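Local coordinates for protein beta-N-acetylhexosaminidase (Microbacterium sp. HJ5, PDB 7BWG) that probably hydrolyses terminal non-reducing N-acetyl-D-hexosamine residues from N-acetyl-beta-D-hexosaminides, as a member of glycoside hydrolase family 20, at residues Ala149-Pro154 and Gly203-Gly208. Sequence-based numbering, arbitrary orientation.
Sequences ARHFHP and GGDPGG
In the TIM-barrel catalytic domain of this family 20 glycoside hydrolase, the loop that follows barrel strand 141-147 packs against the glycine-rich loop 203-208 through F152 on the G207-G208 backbone and H151 against D205, without a direct hydrogen bond. F152 makes the larger share of the contact. With CG anti to the backbone N (chi1 177°), its ring lies over the backbone of G208: G208 C sits above the ring centre, and G208 CA makes a CH-pi contact 4.2 Å from the centroid of the F152 ring. The carbonyl O of G207 approaches the same ring obliquely, 3.1 Å from F152 CD2. A CB on G208 would run into the F152 ring near CD2 and, at this residue's backbone angles, would also crowd the carbonyl O of G207. An alanine in place of F152 would remove the ring and is likely to leave the G207-G208 peptide without its main apolar cover from 149-154. Farther along, the D205 carboxylate is turned 65° out of the plane of the H151 imidazole. D205 OD2 comes to the edge of the imidazole, 3.0 Å from H151 CE1, while D205 CB lies in the ring plane. The other carboxylate oxygen, OD1, forms a salt bridge to R455, which also touches H151. R184 ties the two loops together, hydrogen-bonding to the carbonyl oxygens of A149 and G208, and Y210 meets the F152 ring. Segment 149-154 leads from strand 141-147 to P154, the N-cap of helix 155-166, while 203-208 passes obliquely across it, between helices 192-196 and 212-224.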
loop_
_atom_site.group_PDB
_atom_site.type_symbol
_atom_site.label_atom_id
_atom_site.label_comp_id
_atom_site.label_asym_id
_atom_site.label_seq_id
_atom_site.Cartn_x
_atom_site.Cartn_y
_atom_site.Cartn_z
ATOM N N ALA A 149 -2.338 22.202 0.241
ATOM C CA ALA A 149 -3.572 22.418 -0.507
ATOM C C ALA A 149 -3.798 23.895 -0.812
ATOM O O ALA A 149 -4.135 24.255 -1.945
ATOM C CB ALA A 149 -4.756 21.839 0.265
ATOM N N ARG A 150 -3.629 24.765 0.188
ATOM C CA ARG A 150 -3.831 26.194 -0.036
ATOM C C ARG A 150 -2.764 26.753 -0.968
ATOM O O ARG A 150 -3.071 27.474 -1.924
ATOM C CB ARG A 150 -3.832 26.946 1.295
ATOM C CG ARG A 150 -4.471 26.195 2.451
ATOM C CD ARG A 150 -5.927 25.861 2.175
ATOM N NE ARG A 150 -6.526 25.086 3.258
ATOM C CZ ARG A 150 -7.194 25.615 4.276
ATOM N NH1 ARG A 150 -7.358 26.928 4.354
ATOM N NH2 ARG A 150 -7.703 24.833 5.218
ATOM N N HIS A 151 -1.501 26.434 -0.700
ATOM C CA HIS A 151 -0.391 26.765 -1.584
ATOM C C HIS A 151 0.391 25.490 -1.847
ATOM O O HIS A 151 0.958 24.909 -0.916
ATOM C CB HIS A 151 0.517 27.836 -0.969
ATOM C CG HIS A 151 0.021 29.234 -1.159
ATOM N ND1 HIS A 151 -0.145 29.801 -2.405
ATOM C CD2 HIS A 151 -0.334 30.185 -0.263
ATOM C CE1 HIS A 151 -0.588 31.038 -2.267
ATOM N NE2 HIS A 151 -0.709 31.295 -0.978
ATOM N N PHE A 152 0.416 25.052 -3.103
ATOM C CA PHE A 152 1.122 23.824 -3.449
ATOM C C PHE A 152 2.615 24.019 -3.233
ATOM O O PHE A 152 3.264 24.783 -3.954
ATOM C CB PHE A 152 0.834 23.416 -4.890
ATOM C CG PHE A 152 1.591 22.193 -5.322
ATOM C CD1 PHE A 152 1.411 20.986 -4.667
ATOM C CD2 PHE A 152 2.497 22.255 -6.364
ATOM C CE1 PHE A 152 2.111 19.861 -5.055
ATOM C CE2 PHE A 152 3.200 21.134 -6.760
ATOM C CZ PHE A 152 3.007 19.935 -6.103
ATOM N N HIS A 153 3.160 23.330 -2.236
ATOM C CA HIS A 153 4.583 23.397 -1.956
ATOM C C HIS A 153 5.291 22.261 -2.678
ATOM O O HIS A 153 4.919 21.096 -2.489
ATOM C CB HIS A 153 4.837 23.317 -0.461
ATOM C CG HIS A 153 4.271 24.474 0.300
ATOM N ND1 HIS A 153 4.620 25.782 0.033
ATOM C CD2 HIS A 153 3.371 24.524 1.309
ATOM C CE1 HIS A 153 3.964 26.585 0.850
ATOM N NE2 HIS A 153 3.199 25.848 1.635
ATOM N N PRO A 154 6.293 22.545 -3.504
ATOM C CA PRO A 154 6.929 21.486 -4.294
ATOM C C PRO A 154 7.699 20.513 -3.414
ATOM O O PRO A 154 7.896 20.720 -2.216
ATOM C CB PRO A 154 7.863 22.257 -5.231
ATOM C CG PRO A 154 8.134 23.541 -4.517
ATOM C CD PRO A 154 6.874 23.871 -3.774
ATOM N N GLY A 203 -5.588 32.692 -3.645
ATOM C CA GLY A 203 -5.140 33.964 -4.178
ATOM C C GLY A 203 -4.673 33.940 -5.616
ATOM O O GLY A 203 -3.886 34.801 -6.012
ATOM N N GLY A 204 -5.136 32.979 -6.414
ATOM C CA GLY A 204 -4.721 32.903 -7.803
ATOM C C GLY A 204 -3.267 32.537 -8.003
ATOM O O GLY A 204 -2.649 32.982 -8.975
ATOM N N ASP A 205 -2.708 31.733 -7.114
ATOM C CA ASP A 205 -1.311 31.339 -7.136
ATOM C C ASP A 205 -1.146 29.993 -7.831
ATOM O O ASP A 205 -2.124 29.267 -8.033
ATOM C CB ASP A 205 -0.769 31.280 -5.704
ATOM C CG ASP A 205 -0.190 32.608 -5.252
ATOM O OD1 ASP A 205 0.803 33.063 -5.859
ATOM O OD2 ASP A 205 -0.734 33.205 -4.299
ATOM N N PRO A 206 0.076 29.636 -8.239
ATOM C CA PRO A 206 0.264 28.389 -8.993
ATOM C C PRO A 206 -0.223 27.169 -8.224
ATOM O O PRO A 206 -0.029 27.053 -7.012
ATOM C CB PRO A 206 1.779 28.336 -9.218
ATOM C CG PRO A 206 2.214 29.747 -9.174
ATOM C CD PRO A 206 1.318 30.431 -8.183
ATOM N N GLY A 207 -0.862 26.255 -8.950
ATOM C CA GLY A 207 -1.349 25.021 -8.367
ATOM C C GLY A 207 -0.366 23.879 -8.517
ATOM O O GLY A 207 0.817 24.027 -8.197
ATOM N N GLY A 208 -0.838 22.742 -9.008
ATOM C CA GLY A 208 -0.011 21.565 -9.180
ATOM C C GLY A 208 -0.375 20.475 -8.187
ATOM O O GLY A 208 -1.256 20.626 -7.341
#